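Local coordinates for protein monomethylamine methyltransferase MtmB1 (Methanosarcina barkeri, PDB 1TV4) that catalyses transfer of the methyl group of monomethylamine to the corrinoid cofactor of its partner protein MtmC during methanogenesis, at residues K123-G128 and R361-G366; W303-T308 and Y335-P340; S330-Y335 and S350-T355. All blocks are in the same frame, centred on the assembly; numbering follows the deposited sequence. Where two conformers were deposited one is given.

Contact 1 (K123-G128 and R361-G366); sequences KPIVQG and REILSG. With BG3 (3-methyl-5-sulfo-pyrrolidine-2-carboxylic acid), chain L; SO4 (sulfate ion), chain K.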
loop_
_atom_site.group_PDB
_atom_site.type_symbol
_atom_site.label_atom_id
_atom_site.label_comp_id
_atom_site.label_asym_id
_atom_site.label_seq_id
_atom_site.Cartn_x
_atom_site.Cartn_y
_atom_site.Cartn_z
ATOM N N LYS A 123 5.718 -33.236 3.319
ATOM C CA LYS A 123 4.447 -33.228 4.034
ATOM C C LYS A 123 3.487 -32.253 3.357
ATOM O O LYS A 123 3.893 -31.185 2.897
ATOM C CB LYS A 123 4.680 -32.801 5.483
ATOM C CG LYS A 123 3.441 -32.747 6.354
ATOM C CD LYS A 123 3.791 -32.110 7.697
ATOM C CE LYS A 123 2.623 -32.142 8.671
ATOM N NZ LYS A 123 2.983 -31.479 9.959
ATOM N N PRO A 124 2.199 -32.615 3.269
ATOM C CA PRO A 124 1.246 -31.703 2.633
ATOM C C PRO A 124 0.942 -30.498 3.521
ATOM O O PRO A 124 1.266 -30.489 4.711
ATOM C CB PRO A 124 0.019 -32.587 2.410
ATOM C CG PRO A 124 0.091 -33.547 3.557
ATOM C CD PRO A 124 1.563 -33.908 3.577
ATOM N N ILE A 125 0.333 -29.477 2.932
ATOM C CA ILE A 125 -0.040 -28.280 3.669
ATOM C C ILE A 125 -1.254 -28.644 4.514
ATOM O O ILE A 125 -2.191 -29.280 4.023
ATOM C CB ILE A 125 -0.416 -27.127 2.706
ATOM C CG1 ILE A 125 0.816 -26.686 1.912
ATOM C CG2 ILE A 125 -1.007 -25.959 3.483
ATOM C CD1 ILE A 125 1.954 -26.161 2.773
ATOM N N VAL A 126 -1.230 -28.247 5.781
ATOM C CA VAL A 126 -2.325 -28.531 6.702
ATOM C C VAL A 126 -3.242 -27.318 6.830
ATOM O O VAL A 126 -2.863 -26.292 7.405
ATOM C CB VAL A 126 -1.789 -28.902 8.108
ATOM C CG1 VAL A 126 -2.950 -29.158 9.064
ATOM C CG2 VAL A 126 -0.896 -30.131 8.012
ATOM N N GLN A 127 -4.442 -27.435 6.272
ATOM C CA GLN A 127 -5.429 -26.363 6.327
ATOM C C GLN A 127 -6.448 -26.764 7.385
ATOM O O GLN A 127 -7.353 -27.554 7.119
ATOM C CB GLN A 127 -6.100 -26.197 4.960
ATOM C CG GLN A 127 -7.125 -25.076 4.886
ATOM C CD GLN A 127 -7.400 -24.649 3.458
ATOM O OE1 GLN A 127 -8.299 -25.174 2.790
ATOM N NE2 GLN A 127 -6.611 -23.706 2.973
ATOM N N GLY A 128 -6.286 -26.224 8.588
ATOM C CA GLY A 128 -7.181 -26.573 9.673
ATOM C C GLY A 128 -8.203 -25.520 10.026
ATOM O O GLY A 128 -7.941 -24.320 9.950
ATOM N N ARG A 361 -1.934 -35.715 -2.148
ATOM C CA ARG A 361 -2.618 -34.422 -2.021
ATOM C C ARG A 361 -1.637 -33.322 -1.608
ATOM O O ARG A 361 -0.668 -33.584 -0.899
ATOM C CB ARG A 361 -3.734 -34.497 -0.977
ATOM C CG ARG A 361 -4.880 -35.429 -1.325
ATOM C CD ARG A 361 -5.734 -34.897 -2.471
ATOM N NE ARG A 361 -6.803 -35.841 -2.796
ATOM C CZ ARG A 361 -7.634 -35.716 -3.824
ATOM N NH1 ARG A 361 -7.535 -34.678 -4.647
ATOM N NH2 ARG A 361 -8.559 -36.641 -4.039
ATOM N N GLU A 362 -1.893 -32.093 -2.045
ATOM C CA GLU A 362 -1.026 -30.971 -1.686
ATOM C C GLU A 362 -1.527 -30.293 -0.416
ATOM O O GLU A 362 -0.741 -29.723 0.345
ATOM C CB GLU A 362 -0.990 -29.922 -2.800
ATOM C CG GLU A 362 -0.105 -30.251 -3.997
ATOM C CD GLU A 362 -0.605 -31.431 -4.801
ATOM O OE1 GLU A 362 -1.827 -31.513 -5.061
ATOM O OE2 GLU A 362 0.234 -32.270 -5.189
ATOM N N ILE A 363 -2.838 -30.360 -0.198
ATOM C CA ILE A 363 -3.465 -29.718 0.950
ATOM C C ILE A 363 -4.512 -30.600 1.625
ATOM O O ILE A 363 -5.293 -31.269 0.953
ATOM C CB ILE A 363 -4.173 -28.413 0.510
ATOM C CG1 ILE A 363 -3.159 -27.447 -0.113
ATOM C CG2 ILE A 363 -4.879 -27.773 1.695
ATOM C CD1 ILE A 363 -3.801 -26.262 -0.811
ATOM N N LEU A 364 -4.510 -30.599 2.955
ATOM C CA LEU A 364 -5.489 -31.352 3.736
ATOM C C LEU A 364 -6.376 -30.293 4.390
ATOM O O LEU A 364 -5.886 -29.466 5.153
ATOM C CB LEU A 364 -4.791 -32.181 4.817
ATOM C CG LEU A 364 -3.650 -33.080 4.342
ATOM C CD1 LEU A 364 -3.172 -33.944 5.504
ATOM C CD2 LEU A 364 -4.126 -33.950 3.188
ATOM N N SER A 365 -7.672 -30.310 4.093
ATOM C CA SER A 365 -8.591 -29.317 4.650
ATOM C C SER A 365 -9.595 -29.959 5.610
ATOM O O SER A 365 -10.559 -30.596 5.179
ATOM C CB SER A 365 -9.332 -28.609 3.509
ATOM O OG SER A 365 -9.966 -27.419 3.948
ATOM N N GLY A 366 -9.365 -29.783 6.910
ATOM C CA GLY A 366 -10.252 -30.364 7.908
ATOM C C GLY A 366 -10.177 -29.637 9.238
ATOM O O GLY A 366 -9.392 -28.699 9.375
HETATM C C1 BG3 L . -13.476 -26.480 2.452
HETATM C C2 BG3 L . -15.022 -26.689 2.587
HETATM C C3 BG3 L . -15.856 -25.545 3.082
HETATM C C4 BG3 L . -17.213 -26.184 3.009
HETATM C C5 BG3 L . -17.028 -26.720 1.553
HETATM C C6 BG3 L . -15.572 -25.181 4.487
HETATM O O1 BG3 L . -12.656 -27.188 3.041
HETATM N N1 BG3 L . -15.577 -27.079 1.283
HETATM S S1 BG3 L . -18.093 -28.135 1.259
HETATM O O2 BG3 L . -19.484 -27.724 1.529
HETATM O O3 BG3 L . -17.887 -28.585 -0.127
HETATM O O4 BG3 L . -17.727 -29.195 2.214
HETATM S S SO4 K . 8.632 -30.968 4.391
HETATM O O1 SO4 K . 9.769 -30.169 3.898
HETATM O O2 SO4 K . 7.549 -30.942 3.394
HETATM O O3 SO4 K . 9.066 -32.358 4.617
HETATM O O4 SO4 K . 8.144 -30.395 5.657
#

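Contact 2 (W303-T308 and Y335-P340); sequences WGSTNT and YPCAGP. With BG3 (3-methyl-5-sulfo-pyrrolidine-2-carboxylic acid), chain L; SO4 (sulfate ion), chain B.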
loop_
_atom_site.group_PDB
_atom_site.type_symbol
_atom_site.label_atom_id
_atom_site.label_comp_id
_atom_site.label_asym_id
_atom_site.label_seq_id
_atom_site.Cartn_x
_atom_site.Cartn_y
_atom_site.Cartn_z
ATOM N N TRP A 303 -23.752 -42.629 4.865
ATOM C CA TRP A 303 -23.094 -42.124 6.062
ATOM C C TRP A 303 -22.734 -40.642 6.050
ATOM O O TRP A 303 -22.561 -40.037 7.110
ATOM C CB TRP A 303 -21.848 -42.963 6.335
ATOM C CG TRP A 303 -22.153 -44.429 6.404
ATOM C CD1 TRP A 303 -21.581 -45.422 5.665
ATOM C CD2 TRP A 303 -23.111 -45.066 7.261
ATOM N NE1 TRP A 303 -22.122 -46.640 6.006
ATOM C CE2 TRP A 303 -23.063 -46.450 6.982
ATOM C CE3 TRP A 303 -24.005 -44.601 8.234
ATOM C CZ2 TRP A 303 -23.875 -47.377 7.648
ATOM C CZ3 TRP A 303 -24.814 -45.526 8.895
ATOM C CH2 TRP A 303 -24.742 -46.897 8.596
ATOM N N GLY A 304 -22.618 -40.061 4.859
ATOM C CA GLY A 304 -22.284 -38.649 4.755
ATOM C C GLY A 304 -20.876 -38.326 5.223
ATOM O O GLY A 304 -20.579 -37.185 5.589
ATOM N N SER A 305 -20.005 -39.330 5.212
ATOM C CA SER A 305 -18.621 -39.153 5.636
ATOM C C SER A 305 -17.659 -39.323 4.466
ATOM O O SER A 305 -17.961 -40.011 3.488
ATOM C CB SER A 305 -18.278 -40.158 6.738
ATOM O OG SER A 305 -16.906 -40.101 7.086
ATOM N N THR A 306 -16.497 -38.688 4.574
ATOM C CA THR A 306 -15.481 -38.761 3.531
ATOM C C THR A 306 -14.435 -39.824 3.857
ATOM O O THR A 306 -13.528 -40.065 3.062
ATOM C CB THR A 306 -14.736 -37.422 3.393
ATOM O OG1 THR A 306 -14.224 -37.044 4.676
ATOM C CG2 THR A 306 -15.658 -36.332 2.873
ATOM N N ASN A 307 -14.553 -40.461 5.020
ATOM C CA ASN A 307 -13.563 -41.457 5.401
ATOM C C ASN A 307 -14.034 -42.904 5.494
ATOM O O ASN A 307 -13.502 -43.680 6.288
ATOM C CB ASN A 307 -12.874 -41.050 6.715
ATOM C CG ASN A 307 -13.854 -40.765 7.832
ATOM O OD1 ASN A 307 -14.066 -39.610 8.213
ATOM N ND2 ASN A 307 -14.461 -41.820 8.367
ATOM N N THR A 308 -15.024 -43.274 4.684
ATOM C CA THR A 308 -15.487 -44.657 4.686
ATOM C C THR A 308 -14.522 -45.395 3.767
ATOM O O THR A 308 -13.770 -44.769 3.015
ATOM C CB THR A 308 -16.925 -44.808 4.131
ATOM O OG1 THR A 308 -16.948 -44.474 2.739
ATOM C CG2 THR A 308 -17.888 -43.905 4.888
ATOM N N TYR A 335 -14.697 -35.059 6.619
ATOM C CA TYR A 335 -16.009 -35.167 7.247
ATOM C C TYR A 335 -16.188 -36.474 8.020
ATOM O O TYR A 335 -16.745 -37.439 7.496
ATOM C CB TYR A 335 -17.125 -35.078 6.208
ATOM C CG TYR A 335 -17.490 -33.679 5.789
ATOM C CD1 TYR A 335 -16.760 -33.006 4.808
ATOM C CD2 TYR A 335 -18.591 -33.037 6.352
ATOM C CE1 TYR A 335 -17.127 -31.730 4.395
ATOM C CE2 TYR A 335 -18.965 -31.766 5.948
ATOM C CZ TYR A 335 -18.233 -31.119 4.967
ATOM O OH TYR A 335 -18.636 -29.876 4.543
ATOM N N PRO A 336 -15.704 -36.526 9.267
ATOM C CA PRO A 336 -15.845 -37.742 10.078
ATOM C C PRO A 336 -17.275 -37.841 10.608
ATOM O O PRO A 336 -17.977 -36.832 10.699
ATOM C CB PRO A 336 -14.854 -37.522 11.223
ATOM C CG PRO A 336 -13.886 -36.502 10.680
ATOM C CD PRO A 336 -14.786 -35.576 9.913
ATOM N N CYS A 337 -17.704 -39.050 10.963
ATOM C CA CYS A 337 -19.042 -39.243 11.518
ATOM C C CYS A 337 -19.058 -38.813 12.976
ATOM O O CYS A 337 -19.977 -38.126 13.424
ATOM C CB CYS A 337 -19.455 -40.715 11.448
ATOM S SG CYS A 337 -19.727 -41.349 9.798
ATOM N N ALA A 338 -18.035 -39.231 13.715
ATOM C CA ALA A 338 -17.922 -38.922 15.136
ATOM C C ALA A 338 -17.602 -37.456 15.418
ATOM O O ALA A 338 -17.023 -36.759 14.581
ATOM C CB ALA A 338 -16.869 -39.813 15.777
ATOM N N GLY A 339 -17.980 -37.007 16.611
ATOM C CA GLY A 339 -17.740 -35.633 17.009
ATOM C C GLY A 339 -16.440 -35.477 17.774
ATOM O O GLY A 339 -15.776 -36.467 18.087
ATOM N N PRO A 340 -16.055 -34.236 18.105
ATOM C CA PRO A 340 -14.820 -33.939 18.840
ATOM C C PRO A 340 -14.706 -34.630 20.193
ATOM O O PRO A 340 -15.710 -35.011 20.796
ATOM C CB PRO A 340 -14.866 -32.419 19.000
ATOM C CG PRO A 340 -15.673 -31.977 17.835
ATOM C CD PRO A 340 -16.777 -32.993 17.793
HETATM C C1 BG3 L . -13.476 -26.480 2.452
HETATM C C2 BG3 L . -15.022 -26.689 2.587
HETATM C C3 BG3 L . -15.856 -25.545 3.082
HETATM C C4 BG3 L . -17.213 -26.184 3.009
HETATM C C5 BG3 L . -17.028 -26.720 1.553
HETATM C C6 BG3 L . -15.572 -25.181 4.487
HETATM O O1 BG3 L . -12.656 -27.188 3.041
HETATM N N1 BG3 L . -15.577 -27.079 1.283
HETATM S S1 BG3 L . -18.093 -28.135 1.259
HETATM O O2 BG3 L . -19.484 -27.724 1.529
HETATM O O3 BG3 L . -17.887 -28.585 -0.127
HETATM O O4 BG3 L . -17.727 -29.195 2.214
HETATM S S SO4 B . -21.893 -50.279 5.058
HETATM O O1 SO4 B . -22.259 -51.417 5.919
HETATM O O2 SO4 B . -20.536 -49.821 5.397
HETATM O O3 SO4 B . -21.931 -50.697 3.646
HETATM O O4 SO4 B . -22.852 -49.183 5.270
#

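Contact 3 (S330-Y335 and S350-T355); sequences SGNQYY and SAQSIT. With BG3 (3-methyl-5-sulfo-pyrrolidine-2-carboxylic acid), chain L.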
loop_
_atom_site.group_PDB
_atom_site.type_symbol
_atom_site.label_atom_id
_atom_site.label_comp_id
_atom_site.label_asym_id
_atom_site.label_seq_id
_atom_site.Cartn_x
_atom_site.Cartn_y
_atom_site.Cartn_z
ATOM N N SER A 330 -4.146 -30.151 -5.718
ATOM C CA SER A 330 -5.417 -30.455 -5.068
ATOM C C SER A 330 -5.336 -30.751 -3.581
ATOM O O SER A 330 -4.255 -30.866 -2.997
ATOM C CB SER A 330 -6.072 -31.658 -5.748
ATOM O OG SER A 330 -5.399 -32.854 -5.388
ATOM N N GLY A 331 -6.514 -30.882 -2.983
ATOM C CA GLY A 331 -6.618 -31.198 -1.576
ATOM C C GLY A 331 -7.867 -32.035 -1.391
ATOM O O GLY A 331 -8.582 -32.315 -2.358
ATOM N N ASN A 332 -8.125 -32.449 -0.157
ATOM C CA ASN A 332 -9.312 -33.236 0.151
ATOM C C ASN A 332 -9.870 -32.679 1.460
ATOM O O ASN A 332 -9.109 -32.226 2.320
ATOM C CB ASN A 332 -8.948 -34.720 0.292
ATOM C CG ASN A 332 -10.160 -35.634 0.178
ATOM O OD1 ASN A 332 -11.269 -35.180 -0.107
ATOM N ND2 ASN A 332 -9.948 -36.930 0.392
ATOM N N GLN A 333 -11.194 -32.700 1.602
ATOM C CA GLN A 333 -11.850 -32.181 2.800
ATOM C C GLN A 333 -12.296 -33.309 3.727
ATOM O O GLN A 333 -12.688 -34.381 3.271
ATOM C CB GLN A 333 -13.035 -31.289 2.409
ATOM C CG GLN A 333 -14.162 -31.990 1.678
ATOM C CD GLN A 333 -15.159 -31.011 1.083
ATOM O OE1 GLN A 333 -16.232 -31.401 0.620
ATOM N NE2 GLN A 333 -14.807 -29.733 1.085
ATOM N N TYR A 334 -12.245 -33.046 5.030
ATOM C CA TYR A 334 -12.570 -34.038 6.058
ATOM C C TYR A 334 -13.927 -33.980 6.755
ATOM O O TYR A 334 -14.248 -32.998 7.427
ATOM C CB TYR A 334 -11.469 -34.003 7.128
ATOM C CG TYR A 334 -10.103 -34.396 6.613
ATOM C CD1 TYR A 334 -9.540 -33.762 5.503
ATOM C CD2 TYR A 334 -9.394 -35.443 7.204
ATOM C CE1 TYR A 334 -8.309 -34.175 4.984
ATOM C CE2 TYR A 334 -8.166 -35.861 6.697
ATOM C CZ TYR A 334 -7.630 -35.229 5.587
ATOM O OH TYR A 334 -6.443 -35.684 5.057
ATOM N N TYR A 335 -14.697 -35.059 6.619
ATOM C CA TYR A 335 -16.009 -35.167 7.247
ATOM C C TYR A 335 -16.188 -36.474 8.020
ATOM O O TYR A 335 -16.745 -37.439 7.496
ATOM C CB TYR A 335 -17.125 -35.078 6.208
ATOM C CG TYR A 335 -17.490 -33.679 5.789
ATOM C CD1 TYR A 335 -16.760 -33.006 4.808
ATOM C CD2 TYR A 335 -18.591 -33.037 6.352
ATOM C CE1 TYR A 335 -17.127 -31.730 4.395
ATOM C CE2 TYR A 335 -18.965 -31.766 5.948
ATOM C CZ TYR A 335 -18.233 -31.119 4.967
ATOM O OH TYR A 335 -18.636 -29.876 4.543
ATOM N N SER A 350 -7.678 -39.589 10.857
ATOM C CA SER A 350 -6.351 -40.163 10.665
ATOM C C SER A 350 -6.315 -41.042 9.421
ATOM O O SER A 350 -5.360 -41.001 8.645
ATOM C CB SER A 350 -5.945 -40.986 11.891
ATOM O OG SER A 350 -5.705 -40.146 13.008
ATOM N N ALA A 351 -7.362 -41.842 9.232
ATOM C CA ALA A 351 -7.435 -42.721 8.071
ATOM C C ALA A 351 -7.398 -41.897 6.788
ATOM O O ALA A 351 -6.725 -42.264 5.826
ATOM C CB ALA A 351 -8.715 -43.557 8.121
ATOM N N GLN A 352 -8.116 -40.778 6.772
ATOM C CA GLN A 352 -8.129 -39.939 5.579
ATOM C C GLN A 352 -6.796 -39.218 5.389
ATOM O O GLN A 352 -6.341 -39.039 4.262
ATOM C CB GLN A 352 -9.261 -38.912 5.638
ATOM C CG GLN A 352 -9.522 -38.275 4.279
ATOM C CD GLN A 352 -10.695 -37.318 4.277
ATOM O OE1 GLN A 352 -11.673 -37.506 5.005
ATOM N NE2 GLN A 352 -10.614 -36.292 3.437
ATOM N N SER A 353 -6.173 -38.798 6.487
ATOM C CA SER A 353 -4.887 -38.115 6.392
ATOM C C SER A 353 -3.853 -39.059 5.781
ATOM O O SER A 353 -3.039 -38.654 4.947
ATOM C CB SER A 353 -4.422 -37.652 7.776
ATOM O OG SER A 353 -3.138 -37.052 7.700
ATOM N N ILE A 354 -3.886 -40.325 6.192
ATOM C CA ILE A 354 -2.956 -41.309 5.653
ATOM C C ILE A 354 -3.210 -41.447 4.154
ATOM O O ILE A 354 -2.283 -41.384 3.346
ATOM C CB ILE A 354 -3.148 -42.693 6.328
ATOM C CG1 ILE A 354 -2.776 -42.604 7.809
ATOM C CG2 ILE A 354 -2.295 -43.743 5.624
ATOM C CD1 ILE A 354 -3.117 -43.864 8.610
ATOM N N THR A 355 -4.477 -41.616 3.792
ATOM C CA THR A 355 -4.873 -41.773 2.397
ATOM C C THR A 355 -4.473 -40.568 1.547
ATOM O O THR A 355 -3.843 -40.716 0.498
ATOM C CB THR A 355 -6.398 -41.969 2.286
ATOM O OG1 THR A 355 -6.785 -43.120 3.049
ATOM C CG2 THR A 355 -6.813 -42.167 0.832
HETATM C C1 BG3 L . -13.476 -26.480 2.452
HETATM C C2 BG3 L . -15.022 -26.689 2.587
HETATM C C3 BG3 L . -15.856 -25.545 3.082
HETATM C C4 BG3 L . -17.213 -26.184 3.009
HETATM C C5 BG3 L . -17.028 -26.720 1.553
HETATM C C6 BG3 L . -15.572 -25.181 4.487
HETATM O O1 BG3 L . -12.656 -27.188 3.041
HETATM N N1 BG3 L . -15.577 -27.079 1.283
HETATM S S1 BG3 L . -18.093 -28.135 1.259
HETATM O O2 BG3 L . -19.484 -27.724 1.529
HETATM O O3 BG3 L . -17.887 -28.585 -0.127
HETATM O O4 BG3 L . -17.727 -29.195 2.214
#

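Contact 1 (K123-G128 and R361-G366)
I125 and I363 sit side by side where the first and last strands of the TIM barrel, 125-128 and 363-366, pair in parallel and close the cylinder. Four backbone bonds zip the seam. I125 N gives its proton to E362 O at 2.8 Å. L364 N then bonds I125 O and Q127 N bonds L364 O, before G366 N meets Q127 O at 3.0 Å. The other edge of strand 125-128 is taken up by D154, T155 and V157, and the carboxylate of E362 by S330 N and R116 N. On the outer wall the P124 ring lies on L364, CG to CD1 3.8 Å, under helices 343-358 and 380-393. Q127, I363 and S365 turn to the inner wall, where I363 CG2 packs on Q127 CB at 3.8 Å. Q127 runs out extended, CG anti to the backbone N (chi1 -178°), which brings its amide alongside S365 while NE2 bonds T155 OG1. S365 OG has a single proton and two acceptors near it: Q127 OE1 is 3.0 Å from S365 OG, and BG3 O1, the carbonyl oxygen of the bound sulfopyrrolidine, is 2.8 Å from S365 OG.

Contact 2 (W303-T308 and Y335-P340)
Y335 is the centre of this contact, and T306 holds its backbone by both ends. T306 OG1 accepts a nearly straight bond from Y335 N at 2.8 Å, while T306 N gives its proton to Y335 O at 3.2 Å. That carbonyl has a second donor, S305 OG at 2.7 Å, and neither donor lies flat in the carbonyl plane: the hydroxyl is tilted 19° from it and the amide 31°. The threonine hydroxyl stands between the backbone N and the carbonyl carbon of its own residue (chi1 54°), which turns OG1 to the tyrosine backbone and lets it pair with Q352 OE1 of helix 343-358 as well. Its methyl CG2 goes to the tyrosine side chain, 3.9 Å from Y335 CB. S305 OG also accepts from N307 N two residues on, an ST turn formed by the same hydroxyl that donates to Y335 O.

C337 packs at the opposite end of the interface from the phenol. Its sulfur SG rests 3.6 Å from S305 CB, close to the CB of W303, and its backbone N is bonded to E348 OE2, the same carboxylate oxygen that receives N307 ND2. N307 OD1 meanwhile faces P336 CA at 3.2 Å. The Y335 ring leads away from the interface, and its OH donates to the sulfonate oxygen O4 of the bound sulfopyrrolidine at 2.6 Å. The two segments are loops that follow strands 293-300 and 330-333, joined to each other next to a residue of the pocket, on the C-terminal rim of the barrel strands where TIM-barrel enzymes carry their active sites.

Contact 3 (S330-Y335 and S350-T355)
Within the beta-alpha-beta unit of strand 330-333, helix 343-358 and strand 363-366, the phenol of Y334 stacks on the amide of Q352, their planes only 9° apart. The amide NE2 lies 3.4 Å above the ring, offset toward its rim, and Q352 CG is a CH-pi donor over the same face, 4.0 Å from the centroid. With CG pointing opposite the backbone N (chi1 -165°), the Q352 chain runs on extended and lays the amide across the ring face, NE2 at the strand end. There NE2 gives a nearly straight bond, 178° at the proton, to Q333 O at 2.8 Å, approaching from above the carbonyl plane, while OE1 takes the hydroxyl of T306. Helix and strand are tied on the outside of the TIM barrel, while Q333 and Y335 belong to the sulfopyrrolidine pocket within it. N332 ND2 and Q352 NE2, both donors 3.2 Å apart, are reconciled by D356, whose carboxylate takes a bond from each. At the far end of the ring, Y334 OH touches S353 CA at 3.2 Å and leans on L364. A leucine in place of Y334 would probably leave the Q352 amide face without its flat partner and open a gap beside S353 and L364.

In the fold
Following the chain from the N terminus, strand 125-128 comes first and waits more than 230 residues for strand 363-366: contact 1 joins the two and closes the barrel. Contacts 2 and 3 both fall within that long loop, and they cross, their segments following one another as 303-308, 330-335, 335-340 and 350-355 with Y335 shared. Contact 2 closes a loop of 26 residues around helix 309-325 and ties the loops after strands 293-300 and 330-333; contact 3 closes one of 14 residues and clamps helix 343-358 to the strand before it. Centres of contacts 1 and 3 are about 8 Å apart, and R361 and E362 bond S330 between neighbouring strands. All three reach the bound sulfopyrrolidine.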